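Local structure of PduO-type ATP--cob(I)alamin adenosyltransferase (Sulfolobus tokodaii, 1WOZ) at residues V25-D30 with R126-Y131; K74-E79 with E137-I142; K100-P105 with Y171-F176; E109-L114 with L158-R163; V116-A121 with L152-A157. The protein probably transfers the adenosyl group of ATP to cob(I)alamin, as PduO-type corrinoid adenosyltransferases do, and assembles as a trimer of helical subunits. All coordinates share one frame; numbering follows the deposited sequence.

Interactions 1, 4 and 5 are buried contacts between antiparallel helices, whereas interaction 2 is partly buried and interaction 3 lies at the surface. Interactions 4 and 5 join the same pair, helices 109-134 and 140-163; both meet through methyls and methylenes, with an asparagine amide touching in interaction 4, and their polar groups bond elsewhere. Interaction 1 uses the far part of helix 109-134 against helix 23-44 and adds a buried carboxylate. It meets interaction 2, where a loop closes on the start of helix 140-163. Interaction 3 combines four backbone hydrogen bonds with an isoleucine over a phenylalanine ring, and packs Val103 onto Phe154 of interaction 5 and Leu158 of interaction 4.

Interaction 1 of 5, residues V25-D30 with R126-Y131; sequences VNFLGD and RNAVKY
This is a buried packing of two antiparallel helices in the helical bundle of a cobalamin adenosyltransferase subunit, with segment axes 10.3 Å apart and an aromatic pair beside a carboxylate. Phe27 and Tyr131 meet with ring planes 36° apart. Phe27 CG, set anti to the backbone N (chi1 -159°), lies 3.5 Å from CD2 of Tyr131. At the far end of the ring Phe27 CZ touches Ala128 CB at 3.4 Å, and Ile138 and Ile142 also pack on this ring. The Tyr131 hydroxyl reaches Asp30 at the edge of its own ring, while Asn26 CB rests 3.5 Å from Tyr131 OH. An alanine in place of Asp30 would probably leave the Tyr131 hydroxyl and the Asn127 amide without their shared acceptor inside the bundle. Outside the pair, Asp30 OD1 has a long, weak ion pair with Arg126 of the third subunit. The other oxygen, OD2, is gripped from opposite faces of the carboxylate plane, by Tyr131 OH at 2.5 Å and Asn127 ND2 at 2.8 Å.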
# COMPACT_ATOMS: atom_id res chain seq x y z
N VAL A 25 4.92 -18.61 1.83
CA VAL A 25 3.61 -18.01 1.56
C VAL A 25 3.66 -16.49 1.67
O VAL A 25 3.07 -15.79 0.84
CB VAL A 25 2.54 -18.58 2.51
CG1 VAL A 25 1.20 -17.87 2.27
CG2 VAL A 25 2.38 -20.08 2.25
N ASN A 26 4.36 -15.99 2.68
CA ASN A 26 4.51 -14.54 2.84
C ASN A 26 5.33 -13.90 1.70
O ASN A 26 4.99 -12.82 1.23
CB ASN A 26 5.16 -14.23 4.20
CG ASN A 26 4.14 -14.20 5.33
OD1 ASN A 26 3.33 -13.27 5.43
ND2 ASN A 26 4.17 -15.20 6.19
N PHE A 27 6.40 -14.56 1.25
CA PHE A 27 7.21 -14.04 0.16
C PHE A 27 6.33 -13.97 -1.11
O PHE A 27 6.32 -12.95 -1.81
CB PHE A 27 8.43 -14.96 -0.08
CG PHE A 27 9.57 -14.31 -0.82
CD1 PHE A 27 10.84 -14.89 -0.80
CD2 PHE A 27 9.38 -13.13 -1.55
CE1 PHE A 27 11.91 -14.31 -1.49
CE2 PHE A 27 10.45 -12.53 -2.24
CZ PHE A 27 11.72 -13.13 -2.21
N LEU A 28 5.61 -15.05 -1.40
CA LEU A 28 4.71 -15.06 -2.55
C LEU A 28 3.64 -13.97 -2.39
O LEU A 28 3.25 -13.34 -3.37
CB LEU A 28 4.05 -16.43 -2.71
CG LEU A 28 5.01 -17.59 -3.03
CD1 LEU A 28 4.21 -18.92 -3.02
CD2 LEU A 28 5.64 -17.37 -4.42
N GLY A 29 3.16 -13.77 -1.17
CA GLY A 29 2.16 -12.73 -0.94
C GLY A 29 2.74 -11.34 -1.23
O GLY A 29 2.08 -10.48 -1.84
N ASP A 30 3.98 -11.11 -0.79
CA ASP A 30 4.63 -9.81 -1.04
C ASP A 30 4.84 -9.59 -2.55
O ASP A 30 4.65 -8.48 -3.05
CB ASP A 30 5.99 -9.73 -0.32
CG ASP A 30 5.84 -9.66 1.18
OD1 ASP A 30 4.72 -9.37 1.66
OD2 ASP A 30 6.84 -9.88 1.89
N ARG A 126 13.54 -5.96 1.25
CA ARG A 126 13.93 -6.14 2.66
C ARG A 126 13.34 -7.43 3.23
O ARG A 126 14.04 -8.17 3.92
CB ARG A 126 13.47 -4.96 3.54
CG ARG A 126 14.19 -3.62 3.29
CD ARG A 126 13.82 -2.63 4.41
NE ARG A 126 12.38 -2.50 4.61
CZ ARG A 126 11.55 -1.78 3.84
NH1 ARG A 126 12.01 -1.11 2.79
NH2 ARG A 126 10.26 -1.72 4.12
N ASN A 127 12.06 -7.68 2.99
CA ASN A 127 11.46 -8.92 3.48
C ASN A 127 12.17 -10.15 2.90
O ASN A 127 12.40 -11.14 3.60
CB ASN A 127 9.96 -8.97 3.13
CG ASN A 127 9.16 -7.90 3.85
OD1 ASN A 127 9.67 -7.21 4.73
ND2 ASN A 127 7.89 -7.76 3.47
N ALA A 128 12.55 -10.09 1.62
CA ALA A 128 13.24 -11.21 0.98
C ALA A 128 14.52 -11.56 1.74
O ALA A 128 14.84 -12.74 1.94
CB ALA A 128 13.57 -10.88 -0.48
N VAL A 129 15.27 -10.54 2.16
CA VAL A 129 16.49 -10.77 2.93
C VAL A 129 16.13 -11.51 4.22
O VAL A 129 16.81 -12.45 4.63
CB VAL A 129 17.20 -9.45 3.28
CG1 VAL A 129 18.38 -9.71 4.20
CG2 VAL A 129 17.69 -8.79 2.00
N LYS A 130 15.03 -11.11 4.85
CA LYS A 130 14.58 -11.77 6.07
C LYS A 130 14.11 -13.21 5.79
O LYS A 130 14.41 -14.13 6.57
CB LYS A 130 13.45 -10.97 6.71
CG LYS A 130 12.80 -11.62 7.92
CD LYS A 130 11.62 -10.79 8.42
CE LYS A 130 10.54 -10.62 7.35
NZ LYS A 130 9.38 -9.79 7.81
N TYR A 131 13.40 -13.42 4.69
CA TYR A 131 12.90 -14.76 4.38
C TYR A 131 14.04 -15.71 4.07
O TYR A 131 13.93 -16.92 4.33
CB TYR A 131 11.96 -14.74 3.19
CG TYR A 131 10.74 -13.88 3.37
CD1 TYR A 131 10.02 -13.89 4.57
CD2 TYR A 131 10.29 -13.07 2.33
CE1 TYR A 131 8.87 -13.10 4.73
CE2 TYR A 131 9.15 -12.29 2.47
CZ TYR A 131 8.44 -12.31 3.66
OH TYR A 131 7.32 -11.52 3.77

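Interaction 2 of 5, residues K74-E79 with E137-I142; sequences KKKIDE and EINRMI
Asn139 ND2 donates to the backbone carbonyl of Ile77, 2.8 Å from ND2 to Ile77 O, and so ties the loop before helix 79-96 to the N-cap of helix 140-163. The bond lies in the carbonyl plane on a lone pair of Ile77 O, and the oxygen sits nearly in the plane of the amide. Asn139 CG is anti to the backbone N (chi1 178°), which carries the amide toward the loop. Beside this bond the selenomethionine at Met141 lies along the loop backbone, its CB 3.5 Å from Ile77 O and its CG 3.7 Å from Asp78 C. The Ile77 side chain continues the contact inward, CG2 lying 3.9 Å from Met141 CG and CG1 4.1 Å from Ile142 CG1. Ile142 in turn is packed against Ile64 and Leu68 of helix 48-69.

In the next shell, Asp67 OD2 accepts from both Ile77 N and Asn139 ND2, so one carboxylate helps position both sides of the contact. Asp78 is itself the N-cap of helix 79-96, so the contact brings two helix starts side by side. The Asn139 amide is held at its other end too, where OD1 caps Met141 N at 2.9 Å, the donor standing well above the carbonyl plane.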
# COMPACT_ATOMS: atom_id res chain seq x y z
N LYS A 74 11.57 -25.29 -11.81
CA LYS A 74 10.73 -24.92 -12.96
C LYS A 74 11.15 -23.62 -13.66
O LYS A 74 10.91 -23.42 -14.85
CB LYS A 74 9.28 -24.80 -12.52
CG LYS A 74 8.33 -24.53 -13.67
CD LYS A 74 6.89 -24.45 -13.22
CE LYS A 74 5.97 -24.20 -14.42
NZ LYS A 74 4.62 -23.78 -13.97
N LYS A 75 11.75 -22.71 -12.90
CA LYS A 75 12.23 -21.44 -13.42
C LYS A 75 13.45 -21.11 -12.57
O LYS A 75 13.48 -21.45 -11.38
CB LYS A 75 11.19 -20.33 -13.25
CG LYS A 75 9.91 -20.48 -14.09
CD LYS A 75 10.15 -20.14 -15.55
CE LYS A 75 8.85 -20.23 -16.33
NZ LYS A 75 9.03 -19.70 -17.70
N LYS A 76 14.45 -20.48 -13.17
CA LYS A 76 15.63 -20.08 -12.43
C LYS A 76 16.09 -18.70 -12.86
O LYS A 76 16.57 -18.49 -13.96
CB LYS A 76 16.77 -21.07 -12.64
CG LYS A 76 17.97 -20.78 -11.74
CD LYS A 76 19.08 -21.78 -11.97
CE LYS A 76 20.26 -21.54 -11.05
NZ LYS A 76 21.40 -22.44 -11.42
N ILE A 77 15.91 -17.74 -11.96
CA ILE A 77 16.30 -16.37 -12.23
C ILE A 77 17.82 -16.33 -12.32
O ILE A 77 18.51 -16.84 -11.44
CB ILE A 77 15.80 -15.45 -11.09
CG1 ILE A 77 14.28 -15.63 -10.94
CG2 ILE A 77 16.17 -14.00 -11.37
CD1 ILE A 77 13.48 -15.43 -12.25
N ASP A 78 18.33 -15.73 -13.39
CA ASP A 78 19.77 -15.61 -13.59
C ASP A 78 20.17 -14.18 -13.99
O ASP A 78 19.33 -13.28 -14.09
CB ASP A 78 20.24 -16.62 -14.64
CG ASP A 78 19.57 -16.43 -15.99
OD1 ASP A 78 19.62 -17.37 -16.80
OD2 ASP A 78 19.01 -15.34 -16.25
N GLU A 79 21.46 -13.98 -14.24
CA GLU A 79 21.98 -12.66 -14.60
C GLU A 79 21.31 -11.95 -15.77
O GLU A 79 21.25 -10.73 -15.76
CB GLU A 79 23.49 -12.73 -14.86
CG GLU A 79 24.31 -13.02 -13.61
CD GLU A 79 25.80 -13.18 -13.89
OE1 GLU A 79 26.47 -12.16 -14.17
OE2 GLU A 79 26.29 -14.33 -13.84
N GLU A 137 17.63 -21.72 0.91
CA GLU A 137 17.66 -22.26 -0.44
C GLU A 137 17.18 -21.25 -1.49
O GLU A 137 17.31 -21.49 -2.68
CB GLU A 137 16.78 -23.51 -0.53
CG GLU A 137 16.62 -24.25 0.79
CD GLU A 137 15.92 -23.40 1.85
OE1 GLU A 137 14.83 -22.86 1.56
OE2 GLU A 137 16.46 -23.27 2.97
N ILE A 138 16.64 -20.12 -1.06
CA ILE A 138 16.16 -19.14 -2.03
C ILE A 138 17.29 -18.68 -2.95
O ILE A 138 18.41 -18.43 -2.51
CB ILE A 138 15.50 -17.92 -1.32
CG1 ILE A 138 15.49 -16.72 -2.27
CG2 ILE A 138 16.24 -17.60 -0.03
CD1 ILE A 138 15.08 -15.44 -1.62
N ASN A 139 16.98 -18.59 -4.24
CA ASN A 139 17.93 -18.14 -5.25
C ASN A 139 18.30 -16.67 -4.98
O ASN A 139 17.45 -15.79 -5.03
CB ASN A 139 17.28 -18.29 -6.63
CG ASN A 139 18.17 -17.80 -7.77
OD1 ASN A 139 19.29 -17.32 -7.56
ND2 ASN A 139 17.66 -17.91 -8.98
N ARG A 140 19.57 -16.43 -4.68
CA ARG A 140 20.09 -15.09 -4.38
C ARG A 140 19.83 -14.06 -5.50
O ARG A 140 19.71 -12.86 -5.24
CB ARG A 140 21.60 -15.19 -4.10
CG ARG A 140 22.31 -13.88 -3.77
CD ARG A 140 21.88 -13.30 -2.42
NE ARG A 140 22.61 -12.09 -2.03
CZ ARG A 140 23.92 -12.05 -1.78
NH1 ARG A 140 24.66 -13.15 -1.87
NH2 ARG A 140 24.49 -10.90 -1.42
N MSE A 141 19.74 -14.53 -6.74
CA MSE A 141 19.50 -13.64 -7.87
C MSE A 141 18.14 -12.94 -7.77
O MSE A 141 17.90 -11.92 -8.41
CB MSE A 141 19.60 -14.41 -9.19
CG MSE A 141 19.91 -13.52 -10.39
SE MSE A 141 21.68 -12.58 -10.27
CE MSE A 141 22.48 -13.58 -8.88
N ILE A 142 17.25 -13.50 -6.97
CA ILE A 142 15.92 -12.93 -6.79
C ILE A 142 16.03 -11.61 -6.05
O ILE A 142 15.37 -10.62 -6.40
CB ILE A 142 15.04 -13.91 -6.01
CG1 ILE A 142 14.68 -15.08 -6.94
CG2 ILE A 142 13.77 -13.21 -5.49
CD1 ILE A 142 13.93 -16.19 -6.23

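Interaction 3 of 5, residues K100-P105 with Y171-F176; sequences KLFVIP and YDIGKF
CD1 of Ile173 lies over one face of the Phe102 ring, 3.7 Å from its centroid in a CH-pi contact, and CG2 comes 3.4 Å from Phe102 CE1. A serine in place of Phe102 would probably leave Ile173 without the ring it covers and open a gap beside its CG2 and CD1. Farther along, Ile104 CG1 packs 4.1 Å from Tyr171 CB, and the Tyr171 hydroxyl bonds to Glu66 of the second subunit. The backbones join around this apolar patch. Phe102 and Tyr171 exchange bonds, N to O, while Leu101 N donates to Lys175 O and Ile173 N to Leu101 O at 2.9 Å. At the polar edge, Asp172 OD1 accepts from Gly174 N at 2.8 Å, an Asx turn where the chain changes direction. The whole is a short, irregular antiparallel beta pairing at one end of the helical bundle, with a cis peptide between Leu101 and Phe102 at the corner of the chain; a bound polyether lies about 4 Å from the Phe102 side chain.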
# COMPACT_ATOMS: atom_id res chain seq x y z
N LYS A 100 19.60 15.54 -8.97
CA LYS A 100 20.17 15.70 -7.64
C LYS A 100 19.47 14.71 -6.71
O LYS A 100 18.28 14.41 -6.89
CB LYS A 100 19.90 17.10 -7.10
CG LYS A 100 20.68 18.24 -7.78
CD LYS A 100 20.20 19.57 -7.19
CE LYS A 100 21.26 20.65 -7.26
NZ LYS A 100 21.67 20.88 -8.66
N LEU A 101 20.20 14.25 -5.69
CA LEU A 101 19.67 13.34 -4.68
C LEU A 101 19.59 14.12 -3.35
O LEU A 101 20.42 15.02 -3.12
CB LEU A 101 20.60 12.12 -4.55
CG LEU A 101 20.78 11.37 -5.87
CD1 LEU A 101 21.82 10.25 -5.70
CD2 LEU A 101 19.41 10.78 -6.32
N PHE A 102 18.61 13.84 -2.50
CA PHE A 102 17.57 12.83 -2.72
C PHE A 102 16.37 13.42 -3.44
O PHE A 102 16.06 14.59 -3.27
CB PHE A 102 17.03 12.30 -1.38
CG PHE A 102 18.00 11.49 -0.60
CD1 PHE A 102 18.27 11.81 0.72
CD2 PHE A 102 18.63 10.39 -1.17
CE1 PHE A 102 19.15 11.03 1.47
CE2 PHE A 102 19.51 9.61 -0.43
CZ PHE A 102 19.77 9.93 0.89
N VAL A 103 15.68 12.60 -4.22
CA VAL A 103 14.47 13.02 -4.90
C VAL A 103 13.32 12.78 -3.91
O VAL A 103 13.21 11.70 -3.32
CB VAL A 103 14.23 12.20 -6.19
CG1 VAL A 103 12.78 12.36 -6.67
CG2 VAL A 103 15.21 12.66 -7.27
N ILE A 104 12.49 13.80 -3.70
CA ILE A 104 11.32 13.68 -2.81
C ILE A 104 10.27 13.03 -3.70
O ILE A 104 9.86 13.61 -4.73
CB ILE A 104 10.85 15.06 -2.32
CG1 ILE A 104 11.95 15.68 -1.43
CG2 ILE A 104 9.50 14.92 -1.56
CD1 ILE A 104 11.65 17.12 -0.93
N PRO A 105 9.80 11.83 -3.33
CA PRO A 105 8.81 11.14 -4.16
C PRO A 105 7.50 11.89 -4.44
O PRO A 105 6.82 12.34 -3.52
CB PRO A 105 8.61 9.81 -3.42
CG PRO A 105 8.82 10.18 -1.99
CD PRO A 105 10.03 11.11 -2.06
N TYR A 171 15.61 16.97 -1.66
CA TYR A 171 16.02 17.12 -0.26
C TYR A 171 17.51 16.84 -0.50
O TYR A 171 17.98 15.69 -0.43
CB TYR A 171 15.43 16.04 0.63
CG TYR A 171 15.87 16.23 2.07
CD1 TYR A 171 15.21 17.13 2.91
CD2 TYR A 171 16.97 15.52 2.58
CE1 TYR A 171 15.62 17.33 4.22
CE2 TYR A 171 17.40 15.71 3.91
CZ TYR A 171 16.72 16.61 4.72
OH TYR A 171 17.08 16.75 6.03
N ASP A 172 18.22 17.91 -0.80
CA ASP A 172 19.62 17.88 -1.19
C ASP A 172 20.68 17.34 -0.25
O ASP A 172 20.95 17.94 0.80
CB ASP A 172 20.01 19.28 -1.64
CG ASP A 172 21.02 19.26 -2.75
OD1 ASP A 172 21.98 18.47 -2.63
OD2 ASP A 172 20.84 20.02 -3.73
N ILE A 173 21.31 16.24 -0.64
CA ILE A 173 22.37 15.64 0.18
C ILE A 173 23.74 15.83 -0.47
O ILE A 173 24.73 15.28 -0.01
CB ILE A 173 22.14 14.12 0.41
CG1 ILE A 173 22.07 13.39 -0.93
CG2 ILE A 173 20.89 13.93 1.22
CD1 ILE A 173 22.23 11.90 -0.83
N GLY A 174 23.79 16.61 -1.55
CA GLY A 174 25.06 16.90 -2.19
C GLY A 174 25.58 15.97 -3.27
O GLY A 174 26.69 16.17 -3.78
N LYS A 175 24.79 14.97 -3.64
CA LYS A 175 25.20 14.03 -4.68
C LYS A 175 24.17 14.05 -5.81
O LYS A 175 23.05 14.49 -5.60
CB LYS A 175 25.24 12.60 -4.10
CG LYS A 175 26.25 12.40 -2.97
CD LYS A 175 27.66 12.38 -3.53
CE LYS A 175 27.81 11.27 -4.58
NZ LYS A 175 29.18 11.19 -5.12
N PHE A 176 24.55 13.60 -7.00
CA PHE A 176 23.58 13.53 -8.09
C PHE A 176 23.75 12.18 -8.80
O PHE A 176 24.79 11.53 -8.70
CB PHE A 176 23.72 14.72 -9.07
CG PHE A 176 24.96 14.68 -9.93
CD1 PHE A 176 25.00 13.92 -11.10
CD2 PHE A 176 26.10 15.41 -9.57
CE1 PHE A 176 26.14 13.88 -11.92
CE2 PHE A 176 27.25 15.39 -10.37
CZ PHE A 176 27.28 14.62 -11.54

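Interaction 4 of 5, residues E109-L114 with L158-R163; sequences EEASVL and LVANKR
Asn161 CG stands anti to its carbonyl carbon (chi1 -83°), which swings the amide across to the methyl of Ala111: Ala111 CB lies 3.2 Å from Asn161 OD1. Leu114 CG takes the same position relative to its own carbonyl carbon (chi1 -75°), and its CD1 comes within 4.1 Å of Ala160 CB. Both contacts belong to a close antiparallel helix pair of the bundle, helices 109-134 and 140-163, whose segment axes approach to 7.9 Å at an angle of 170° between their directions.

Alanines on both sides allow that spacing. The Ala160 methyl faces the first helix and rests 3.8 Å from the backbone N of Ala111, with the two CB atoms 4.0 Å apart; Glu110 CB touches the same methyl. The contact is made of small groups and one leucine branch, and its polar side-chain atoms find their hydrogen-bond partners outside the two segments.

Glu110 turns its carboxylate away to a salt bridge with Arg164, beyond the end of the second helix. Trp47 packs against Ala160 and Glu110, closing the contact from the side of a neighbouring loop. Asn161 ND2 donates to Gly106 O and to Glu168, and with its other end bonded too the amide's rotation is probably fixed: OD1 takes the backbone N of Ser108, just ahead of the helix whose Ala111 CB it touches.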
# COMPACT_ATOMS: atom_id res chain seq x y z
N GLU A 109 1.06 12.49 -11.41
CA GLU A 109 0.42 11.31 -10.83
C GLU A 109 1.17 10.06 -11.32
O GLU A 109 1.30 9.08 -10.58
CB GLU A 109 -1.07 11.25 -11.23
CG GLU A 109 -1.85 10.13 -10.51
CD GLU A 109 -3.34 10.17 -10.77
OE1 GLU A 109 -4.03 9.24 -10.30
OE2 GLU A 109 -3.81 11.12 -11.43
N GLU A 110 1.68 10.10 -12.56
CA GLU A 110 2.43 8.97 -13.10
C GLU A 110 3.71 8.70 -12.30
O GLU A 110 3.97 7.56 -11.88
CB GLU A 110 2.81 9.20 -14.57
CG GLU A 110 1.62 9.21 -15.52
CD GLU A 110 0.96 10.58 -15.66
OE1 GLU A 110 1.33 11.52 -14.92
OE2 GLU A 110 0.06 10.70 -16.51
N ALA A 111 4.50 9.74 -12.06
CA ALA A 111 5.71 9.57 -11.27
C ALA A 111 5.34 9.17 -9.83
O ALA A 111 6.04 8.38 -9.20
CB ALA A 111 6.53 10.86 -11.25
N SER A 112 4.25 9.73 -9.31
CA SER A 112 3.87 9.42 -7.93
C SER A 112 3.51 7.95 -7.76
O SER A 112 3.92 7.33 -6.79
CB SER A 112 2.69 10.29 -7.47
OG SER A 112 3.06 11.66 -7.45
N VAL A 113 2.75 7.39 -8.70
CA VAL A 113 2.39 5.98 -8.57
C VAL A 113 3.61 5.10 -8.76
O VAL A 113 3.71 4.03 -8.13
CB VAL A 113 1.26 5.58 -9.55
CG1 VAL A 113 0.85 4.12 -9.30
CG2 VAL A 113 0.05 6.46 -9.31
N LEU A 114 4.55 5.54 -9.60
CA LEU A 114 5.80 4.79 -9.79
C LEU A 114 6.64 4.79 -8.50
O LEU A 114 7.26 3.78 -8.17
CB LEU A 114 6.62 5.39 -10.95
CG LEU A 114 6.00 4.99 -12.32
CD1 LEU A 114 6.54 5.91 -13.42
CD2 LEU A 114 6.32 3.53 -12.66
N LEU A 158 11.46 9.56 -12.89
CA LEU A 158 12.15 10.79 -13.34
C LEU A 158 11.69 11.16 -14.75
O LEU A 158 11.42 12.33 -15.05
CB LEU A 158 13.67 10.58 -13.38
CG LEU A 158 14.37 10.17 -12.08
CD1 LEU A 158 15.86 10.00 -12.34
CD2 LEU A 158 14.10 11.23 -10.99
N VAL A 159 11.63 10.15 -15.63
CA VAL A 159 11.21 10.39 -17.00
C VAL A 159 9.73 10.78 -17.05
O VAL A 159 9.34 11.66 -17.85
CB VAL A 159 11.49 9.15 -17.90
CG1 VAL A 159 10.82 9.34 -19.27
CG2 VAL A 159 13.03 8.99 -18.10
N ALA A 160 8.91 10.16 -16.19
CA ALA A 160 7.48 10.51 -16.15
C ALA A 160 7.30 12.00 -15.85
O ALA A 160 6.46 12.68 -16.49
CB ALA A 160 6.77 9.69 -15.06
N ASN A 161 8.01 12.51 -14.85
CA ASN A 161 7.89 13.95 -14.54
C ASN A 161 8.39 14.81 -15.68
O ASN A 161 7.77 15.79 -16.03
CB ASN A 161 8.64 14.30 -13.23
CG ASN A 161 7.80 14.00 -12.00
OD1 ASN A 161 6.56 13.98 -12.08
ND2 ASN A 161 8.45 13.77 -10.87
N LYS A 162 9.52 14.45 -16.27
CA LYS A 162 10.03 15.22 -17.42
C LYS A 162 8.98 15.27 -18.53
O LYS A 162 8.70 16.34 -19.10
CB LYS A 162 11.30 14.59 -17.97
CG LYS A 162 11.87 15.32 -19.19
CD LYS A 162 13.18 14.66 -19.61
CE LYS A 162 13.72 15.25 -20.91
NZ LYS A 162 14.23 16.63 -20.70
N ARG A 163 8.40 14.12 -18.86
CA ARG A 163 7.39 14.09 -19.92
C ARG A 163 6.15 14.89 -19.54
O ARG A 163 5.38 15.29 -20.41
CB ARG A 163 7.00 12.64 -20.25
CG ARG A 163 8.14 11.86 -20.91
CD ARG A 163 7.73 10.42 -21.28
NE ARG A 163 8.86 9.65 -21.79
CZ ARG A 163 8.81 8.35 -22.10
NH1 ARG A 163 7.67 7.69 -21.95
NH2 ARG A 163 9.89 7.72 -22.52

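Interaction 5 of 5, residues V116-A121 with L152-A157; sequences VTRSVA and LLFAMA
Leu153 lays its CD1 against the backbone of Arg118, 3.7 Å from Arg118 CA, in the middle of an antiparallel helix pair of the bundle. The segment axes of helices 109-134 and 140-163 are 9.0 Å apart here, and Arg118 and Leu153 are the residues whose CA atoms come nearest across the segments. The same methyl is shared out among one turn of the facing helix: it is 3.9 Å from Thr117 CG2 and 4.1 Å from Ala121 CB. Leu153 CB meets Arg118 CB at 3.9 Å, so the leucine fills the ground between three neighbours. It also packs on Leu54 and Leu114, and Leu34 of helix 23-44 covers Ala121.

Arg118 then runs alongside Phe154, the two side chains pointing the same way. Arg118 CG is anti to the backbone N (chi1 174°), and the chain bends farther out at chi3. The guanidinium and ring planes are turned 83° apart. The charged end of Arg118 works away from this interface: NE bonds to His115, and NH2 forms a salt bridge with Asp32 of the second subunit, a residue that lines the polyether pocket in this crystal. The aliphatic part of the arginine thus belongs to the helix packing and its head to the subunit boundary. What reaches Phe154 is the methylene before NE: Arg118 CD lies in the plane of the ring, at its edge, 3.8 Å from Phe154 CD2.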
# COMPACT_ATOMS: atom_id res chain seq x y z
N VAL A 116 5.41 5.07 -5.45
CA VAL A 116 4.74 4.20 -4.48
C VAL A 116 5.14 2.75 -4.79
O VAL A 116 5.48 1.97 -3.89
CB VAL A 116 3.20 4.32 -4.58
CG1 VAL A 116 2.55 3.14 -3.85
CG2 VAL A 116 2.73 5.66 -3.97
N THR A 117 5.10 2.40 -6.07
CA THR A 117 5.44 1.05 -6.51
C THR A 117 6.90 0.75 -6.14
O THR A 117 7.23 -0.34 -5.66
CB THR A 117 5.18 0.94 -8.03
OG1 THR A 117 3.81 1.27 -8.27
CG2 THR A 117 5.43 -0.48 -8.54
N ARG A 118 7.77 1.75 -6.33
CA ARG A 118 9.18 1.63 -5.99
C ARG A 118 9.36 1.33 -4.47
O ARG A 118 10.15 0.46 -4.06
CB ARG A 118 9.89 2.94 -6.39
CG ARG A 118 11.37 3.08 -5.98
CD ARG A 118 11.84 4.58 -6.10
NE ARG A 118 11.06 5.44 -5.20
CZ ARG A 118 11.16 5.43 -3.87
NH1 ARG A 118 12.04 4.62 -3.27
NH2 ARG A 118 10.31 6.14 -3.14
N SER A 119 8.64 2.05 -3.63
CA SER A 119 8.76 1.84 -2.18
C SER A 119 8.24 0.46 -1.77
O SER A 119 8.74 -0.15 -0.81
CB SER A 119 8.05 2.96 -1.41
OG SER A 119 6.65 2.88 -1.53
N VAL A 120 7.25 -0.05 -2.50
CA VAL A 120 6.74 -1.39 -2.18
C VAL A 120 7.78 -2.42 -2.63
O VAL A 120 8.03 -3.41 -1.92
CB VAL A 120 5.37 -1.63 -2.85
CG1 VAL A 120 4.92 -3.13 -2.67
CG2 VAL A 120 4.33 -0.71 -2.19
N ALA A 121 8.43 -2.18 -3.77
CA ALA A 121 9.46 -3.10 -4.25
C ALA A 121 10.58 -3.18 -3.19
O ALA A 121 11.12 -4.26 -2.90
CB ALA A 121 10.02 -2.63 -5.59
N LEU A 152 15.04 0.84 -11.46
CA LEU A 152 14.37 1.03 -12.73
C LEU A 152 13.09 1.88 -12.52
O LEU A 152 12.81 2.80 -13.29
CB LEU A 152 13.99 -0.34 -13.35
CG LEU A 152 13.04 -0.28 -14.55
CD1 LEU A 152 13.63 0.58 -15.66
CD2 LEU A 152 12.74 -1.70 -15.04
N LEU A 153 12.32 1.54 -11.49
CA LEU A 153 11.09 2.29 -11.20
C LEU A 153 11.42 3.77 -10.91
O LEU A 153 10.67 4.66 -11.32
CB LEU A 153 10.37 1.65 -10.01
CG LEU A 153 9.73 0.27 -10.32
CD1 LEU A 153 9.31 -0.41 -9.02
CD2 LEU A 153 8.52 0.44 -11.25
N PHE A 154 12.51 4.00 -10.19
CA PHE A 154 12.98 5.35 -9.86
C PHE A 154 13.31 6.09 -11.17
O PHE A 154 12.84 7.21 -11.40
CB PHE A 154 14.23 5.24 -8.97
CG PHE A 154 14.80 6.56 -8.53
CD1 PHE A 154 15.75 7.21 -9.31
CD2 PHE A 154 14.39 7.16 -7.34
CE1 PHE A 154 16.29 8.46 -8.91
CE2 PHE A 154 14.91 8.40 -6.92
CZ PHE A 154 15.87 9.05 -7.71
N ALA A 155 14.07 5.46 -12.05
CA ALA A 155 14.42 6.11 -13.32
C ALA A 155 13.19 6.41 -14.14
O ALA A 155 13.10 7.44 -14.82
CB ALA A 155 15.41 5.23 -14.12
N MSE A 156 12.20 5.51 -14.09
CA MSE A 156 10.99 5.74 -14.85
C MSE A 156 10.22 6.93 -14.27
O MSE A 156 9.62 7.68 -15.02
CB MSE A 156 10.08 4.51 -14.84
CG MSE A 156 10.61 3.32 -15.61
SE MSE A 156 9.24 1.92 -15.43
CE MSE A 156 9.82 0.68 -16.82
N ALA A 157 10.22 7.08 -12.95
CA ALA A 157 9.51 8.19 -12.33
C ALA A 157 10.14 9.53 -12.74
O ALA A 157 9.43 10.53 -12.91
CB ALA A 157 9.52 8.03 -10.79